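Long-range contacts in putative peptide ABC-transport system periplasmic peptide-binding protein (Campylobacter jejuni, PDB 4OET), which probably serves as the periplasmic binding component of an ABC importer, perhaps for peptides, and also binds metal ions: residues K1-T6 and T189-I194; L7-E12 and W487-W492. One frame throughout, in Å; residues are numbered along the deposited sequence.

Contact 1 of 2, residues K1-T6 and T189-I194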
loop_
_atom_site.group_PDB
_atom_site.type_symbol
_atom_site.label_atom_id
_atom_site.label_comp_id
_atom_site.label_asym_id
_atom_site.label_seq_id
_atom_site.Cartn_x
_atom_site.Cartn_y
_atom_site.Cartn_z
ATOM N N LYS A 1 28.706 6.486 -17.355
ATOM C CA LYS A 1 28.347 7.140 -18.608
ATOM C C LYS A 1 27.051 7.944 -18.475
ATOM O O LYS A 1 26.828 8.891 -19.230
ATOM C CB LYS A 1 28.229 6.103 -19.733
ATOM C CG LYS A 1 27.876 4.705 -19.242
ATOM C CD LYS A 1 28.015 3.661 -20.341
ATOM C CE LYS A 1 27.567 2.290 -19.843
ATOM N NZ LYS A 1 28.289 1.874 -18.608
ATOM N N ILE A 2 26.205 7.587 -17.513
ATOM C CA ILE A 2 25.091 8.463 -17.156
ATOM C C ILE A 2 25.680 9.723 -16.537
ATOM O O ILE A 2 26.464 9.634 -15.590
ATOM C CB ILE A 2 24.113 7.808 -16.159
ATOM C CG1 ILE A 2 23.489 6.546 -16.757
ATOM C CG2 ILE A 2 23.021 8.794 -15.750
ATOM C CD1 ILE A 2 22.559 5.820 -15.794
ATOM N N PRO A 3 25.303 10.902 -17.059
ATOM C CA PRO A 3 25.899 12.134 -16.532
ATOM C C PRO A 3 25.667 12.321 -15.029
ATOM O O PRO A 3 24.646 11.884 -14.490
ATOM C CB PRO A 3 25.205 13.244 -17.344
ATOM C CG PRO A 3 24.086 12.566 -18.097
ATOM C CD PRO A 3 24.507 11.149 -18.272
ATOM N N LYS A 4 26.634 12.960 -14.376
ATOM C CA LYS A 4 26.598 13.204 -12.939
ATOM C C LYS A 4 25.352 13.970 -12.506
ATOM O O LYS A 4 24.780 13.694 -11.449
ATOM C CB LYS A 4 27.858 13.968 -12.518
ATOM C CG LYS A 4 27.920 14.371 -11.052
ATOM C CD LYS A 4 29.272 15.014 -10.742
ATOM C CE LYS A 4 29.615 16.085 -11.775
ATOM N NZ LYS A 4 31.071 16.109 -12.095
ATOM N N ASP A 5 24.914 14.907 -13.342
ATOM C CA ASP A 5 23.793 15.777 -13.004
ATOM C C ASP A 5 22.475 15.114 -13.375
ATOM O O ASP A 5 21.409 15.731 -13.309
ATOM C CB ASP A 5 23.919 17.118 -13.727
ATOM C CG ASP A 5 23.872 16.966 -15.235
ATOM O OD1 ASP A 5 24.263 15.891 -15.732
ATOM O OD2 ASP A 5 23.432 17.911 -15.924
ATOM N N THR A 6 22.564 13.853 -13.787
ATOM C CA THR A 6 21.397 13.091 -14.181
ATOM C C THR A 6 21.210 11.875 -13.296
ATOM O O THR A 6 22.153 11.150 -12.983
ATOM C CB THR A 6 21.490 12.648 -15.650
ATOM O OG1 THR A 6 21.542 13.807 -16.490
ATOM C CG2 THR A 6 20.279 11.822 -16.042
ATOM N N THR A 189 20.171 16.857 -7.403
ATOM C CA THR A 189 20.417 16.394 -8.762
ATOM C C THR A 189 19.427 17.079 -9.706
ATOM O O THR A 189 18.207 16.959 -9.546
ATOM C CB THR A 189 20.299 14.859 -8.876
ATOM O OG1 THR A 189 21.250 14.243 -8.000
ATOM C CG2 THR A 189 20.582 14.407 -10.291
ATOM N N PRO A 190 19.962 17.809 -10.694
ATOM C CA PRO A 190 19.200 18.658 -11.619
ATOM C C PRO A 190 18.299 17.889 -12.576
ATOM O O PRO A 190 17.200 18.356 -12.897
ATOM C CB PRO A 190 20.294 19.391 -12.411
ATOM C CG PRO A 190 21.550 19.229 -11.605
ATOM C CD PRO A 190 21.410 17.902 -10.928
ATOM N N ARG A 191 18.771 16.735 -13.037
ATOM C CA ARG A 191 18.048 15.976 -14.049
ATOM C C ARG A 191 17.588 14.609 -13.509
ATOM O O ARG A 191 18.388 13.818 -13.004
ATOM C CB ARG A 191 18.930 15.818 -15.295
ATOM C CG ARG A 191 18.208 15.326 -16.540
ATOM C CD ARG A 191 19.001 15.663 -17.812
ATOM N NE ARG A 191 18.444 15.002 -18.994
ATOM C CZ ARG A 191 18.976 13.929 -19.578
ATOM N NH1 ARG A 191 20.093 13.395 -19.101
ATOM N NH2 ARG A 191 18.393 13.392 -20.644
ATOM N N LEU A 192 16.290 14.343 -13.629
ATOM C CA LEU A 192 15.701 13.091 -13.166
ATOM C C LEU A 192 14.944 12.414 -14.301
ATOM O O LEU A 192 14.112 13.043 -14.962
ATOM C CB LEU A 192 14.749 13.329 -11.985
ATOM C CG LEU A 192 13.987 12.100 -11.466
ATOM C CD1 LEU A 192 14.942 11.022 -10.986
ATOM C CD2 LEU A 192 13.032 12.499 -10.356
ATOM N N ILE A 193 15.271 11.152 -14.555
ATOM C CA ILE A 193 14.508 10.338 -15.495
ATOM C C ILE A 193 13.901 9.147 -14.769
ATOM O O ILE A 193 14.610 8.408 -14.088
ATOM C CB ILE A 193 15.377 9.836 -16.661
ATOM C CG1 ILE A 193 15.725 10.996 -17.601
ATOM C CG2 ILE A 193 14.649 8.756 -17.444
ATOM C CD1 ILE A 193 17.145 10.949 -18.132
ATOM N N ILE A 194 12.587 8.980 -14.887
ATOM C CA ILE A 194 11.933 7.790 -14.346
ATOM C C ILE A 194 11.618 6.868 -15.506
ATOM O O ILE A 194 10.795 7.180 -16.362
ATOM C CB ILE A 194 10.652 8.119 -13.564
ATOM C CG1 ILE A 194 11.009 8.892 -12.291
ATOM C CG2 ILE A 194 9.902 6.846 -13.215
ATOM C CD1 ILE A 194 11.898 8.119 -11.345
#
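Thr189 puts its methyl CG2 3.4 Å from Asp5 O, where a parallel beta ladder begins between strands 6-11 and 191-196. These strands are neighbours in a mixed four-stranded sheet of this solute-binding protein. The Thr189 hydroxyl turns elsewhere, to Trp492 O. Pro190 follows and lays its ring beside Asp5. Its CG lies 3.8 Å from Asp5 CB, and CD packs near the same carbonyl oxygen. Arg191 then makes the first backbone bond of the ladder, from its N to Asp5 O at 2.8 Å. It pairs with Thr6, and both side chains stand on the same face of the sheet, side by side. The arginine chain runs out extended from CG to NE, with CG anti to the backbone N (chi1 -167°). This carries the guanidinium past Thr6. A salt bridge from NE to Glu175 and the bond from NH1 to Thr6 OG1 together limit the rotation of the group. Ile193, two residues on, brings CD1 over one face of the guanidinium, toward its rim, and to 3.9 Å from Thr6 CG2. The threonine hydroxyl meets the arginine at its edge: NH1 to OG1 is 3.0 Å, only 10° from the guanidinium plane.

Contact 2 of 2, residues L7-E12 and W487-W492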
loop_
_atom_site.group_PDB
_atom_site.type_symbol
_atom_site.label_atom_id
_atom_site.label_comp_id
_atom_site.label_asym_id
_atom_site.label_seq_id
_atom_site.Cartn_x
_atom_site.Cartn_y
_atom_site.Cartn_z
ATOM N N LEU A 7 19.961 11.651 -12.920
ATOM C CA LEU A 7 19.574 10.548 -12.066
ATOM C C LEU A 7 18.562 9.706 -12.832
ATOM O O LEU A 7 17.516 10.218 -13.228
ATOM C CB LEU A 7 18.978 11.087 -10.765
ATOM C CG LEU A 7 18.847 10.230 -9.511
ATOM C CD1 LEU A 7 20.021 9.300 -9.399
ATOM C CD2 LEU A 7 18.746 11.128 -8.279
ATOM N N ILE A 8 18.870 8.436 -13.076
ATOM C CA ILE A 8 17.914 7.583 -13.778
ATOM C C ILE A 8 17.444 6.423 -12.900
ATOM O O ILE A 8 18.238 5.585 -12.458
ATOM C CB ILE A 8 18.481 7.015 -15.098
ATOM C CG1 ILE A 8 18.941 8.137 -16.032
ATOM C CG2 ILE A 8 17.428 6.182 -15.809
ATOM C CD1 ILE A 8 19.734 7.634 -17.221
ATOM N N ILE A 9 16.138 6.396 -12.652
ATOM C CA ILE A 9 15.520 5.422 -11.768
ATOM C C ILE A 9 14.460 4.635 -12.517
ATOM O O ILE A 9 13.618 5.215 -13.205
ATOM C CB ILE A 9 14.869 6.096 -10.548
ATOM C CG1 ILE A 9 15.897 6.966 -9.813
ATOM C CG2 ILE A 9 14.267 5.044 -9.611
ATOM C CD1 ILE A 9 15.318 7.748 -8.666
ATOM N N ALA A 10 14.530 3.311 -12.416
ATOM C CA ALA A 10 13.533 2.449 -13.035
ATOM C C ALA A 10 12.378 2.200 -12.083
ATOM O O ALA A 10 12.592 1.963 -10.890
ATOM C CB ALA A 10 14.160 1.127 -13.460
ATOM N N VAL A 11 11.153 2.250 -12.603
ATOM C CA VAL A 11 9.991 1.806 -11.832
ATOM C C VAL A 11 9.219 0.763 -12.637
ATOM O O VAL A 11 9.296 0.735 -13.871
ATOM C CB VAL A 11 9.048 2.975 -11.470
ATOM C CG1 VAL A 11 9.784 4.029 -10.648
ATOM C CG2 VAL A 11 8.452 3.587 -12.722
ATOM N N GLU A 12 8.511 -0.118 -11.934
ATOM C CA GLU A 12 7.795 -1.212 -12.583
ATOM C C GLU A 12 6.576 -0.704 -13.367
ATOM O O GLU A 12 6.217 -1.268 -14.400
ATOM C CB GLU A 12 7.373 -2.281 -11.562
ATOM C CG GLU A 12 6.178 -1.922 -10.692
ATOM C CD GLU A 12 5.641 -3.104 -9.896
ATOM O OE1 GLU A 12 4.614 -2.926 -9.205
ATOM O OE2 GLU A 12 6.233 -4.208 -9.954
ATOM N N TRP A 487 11.179 8.311 -2.011
ATOM C CA TRP A 487 10.588 9.366 -1.191
ATOM C C TRP A 487 11.520 10.540 -0.895
ATOM O O TRP A 487 11.053 11.665 -0.683
ATOM C CB TRP A 487 10.071 8.781 0.127
ATOM C CG TRP A 487 11.146 8.402 1.089
ATOM C CD1 TRP A 487 11.850 7.231 1.110
ATOM C CD2 TRP A 487 11.642 9.190 2.180
ATOM N NE1 TRP A 487 12.749 7.238 2.151
ATOM C CE2 TRP A 487 12.644 8.429 2.821
ATOM C CE3 TRP A 487 11.337 10.459 2.678
ATOM C CZ2 TRP A 487 13.348 8.904 3.931
ATOM C CZ3 TRP A 487 12.035 10.927 3.785
ATOM C CH2 TRP A 487 13.031 10.152 4.395
ATOM N N ASN A 488 12.825 10.292 -0.855
ATOM C CA ASN A 488 13.768 11.376 -0.585
ATOM C C ASN A 488 14.729 11.601 -1.750
ATOM O O ASN A 488 15.853 12.071 -1.554
ATOM C CB ASN A 488 14.549 11.105 0.714
ATOM C CG ASN A 488 15.660 10.076 0.545
ATOM O OD1 ASN A 488 15.467 9.013 -0.051
ATOM N ND2 ASN A 488 16.833 10.396 1.077
ATOM N N VAL A 489 14.260 11.312 -2.965
ATOM C CA VAL A 489 15.094 11.402 -4.163
ATOM C C VAL A 489 15.685 12.798 -4.378
ATOM O O VAL A 489 16.778 12.939 -4.935
ATOM C CB VAL A 489 14.291 10.951 -5.411
ATOM C CG1 VAL A 489 14.664 11.734 -6.656
ATOM C CG2 VAL A 489 14.509 9.472 -5.639
ATOM N N TYR A 490 15.009 13.825 -3.879
ATOM C CA TYR A 490 15.547 15.177 -3.995
ATOM C C TYR A 490 16.820 15.379 -3.162
ATOM O O TYR A 490 17.527 16.372 -3.325
ATOM C CB TYR A 490 14.484 16.210 -3.616
ATOM C CG TYR A 490 14.003 16.159 -2.185
ATOM C CD1 TYR A 490 14.680 16.831 -1.171
ATOM C CD2 TYR A 490 12.856 15.455 -1.850
ATOM C CE1 TYR A 490 14.228 16.791 0.135
ATOM C CE2 TYR A 490 12.398 15.413 -0.549
ATOM C CZ TYR A 490 13.086 16.080 0.437
ATOM O OH TYR A 490 12.625 16.029 1.730
ATOM N N GLU A 491 17.133 14.421 -2.296
ATOM C CA GLU A 491 18.385 14.476 -1.547
ATOM C C GLU A 491 19.450 13.569 -2.168
ATOM O O GLU A 491 20.563 13.484 -1.662
ATOM C CB GLU A 491 18.169 14.081 -0.084
ATOM C CG GLU A 491 17.153 14.928 0.654
ATOM C CD GLU A 491 17.050 14.554 2.119
ATOM O OE1 GLU A 491 16.992 13.342 2.425
ATOM O OE2 GLU A 491 17.016 15.475 2.965
ATOM N N TRP A 492 19.104 12.885 -3.253
ATOM C CA TRP A 492 20.026 11.952 -3.893
ATOM C C TRP A 492 21.004 12.716 -4.768
ATOM O O TRP A 492 20.594 13.591 -5.529
ATOM C CB TRP A 492 19.279 10.921 -4.741
ATOM C CG TRP A 492 18.360 10.023 -3.980
ATOM C CD1 TRP A 492 17.909 10.195 -2.701
ATOM C CD2 TRP A 492 17.777 8.796 -4.450
ATOM N NE1 TRP A 492 17.075 9.158 -2.352
ATOM C CE2 TRP A 492 16.980 8.287 -3.407
ATOM C CE3 TRP A 492 17.855 8.084 -5.650
ATOM C CZ2 TRP A 492 16.266 7.093 -3.528
ATOM C CZ3 TRP A 492 17.145 6.895 -5.768
ATOM C CH2 TRP A 492 16.363 6.413 -4.713
#
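Leu7 and Ile9 stand on the same face of strand 6-11 and push their methyl tips against Val489 and Trp492. Leu7 CD2 is the first bump. It reaches 3.6 Å from Trp492 CB, at the root of the indole, with CE3 a little farther off. Ile9 CD1 is the second. It fits between two neighbours, 3.5 Å from Trp492 CZ3 and 3.6 Å from Val489 CG2. The isoleucine gets there because CG1 lies beside the backbone N (chi1 -55°) and the chain then runs straight on to CD1. Both side chains cross the tryptophan at about a right angle, and their methyls approach the ring obliquely. Ile9 and Val489 instead run antiparallel to one another where their methyls meet.

The hollow that takes Ile9 CD1 is built within 487-492. Val489 CG2 sits over the centre of the indole, 3.3 Å above its plane. At the ring edge, Trp492 NE1 gives a nearly straight 2.8 Å hydrogen bond to Asn488 OD1, which it reaches from above the carbonyl plane. Asn488 ND2 in turn bonds to Glu491 OE1 at 3.2 Å, so a short polar chain helps fix the indole. The interface itself is apolar and buried. It is a sheet face packed against a short 3-10 turn that includes Val489, and against Trp492 just after it, in the C-terminal tail of a family 5 solute-binding protein.

Overall arrangement
From the N terminus, the chain passes through 1-6 straight into strand 6-11, so contacts 1 and 2 start on adjoining segments. Contact 1 closes a loop of 182 residues when 189-194 returns to the start of that strand. Contact 2 closes a far longer one, bringing the C-terminal tail back to the strand's first half. The segments alternate along the chain, so the two loops cross. Their centres are about 10 Å apart. Strand 6-11 is thus joined to strand 191-196 along its edge and covered by the tail on one face. The contacts also meet directly: Arg191 O and Leu7 N, 2.7 Å apart, form a probable hydrogen bond.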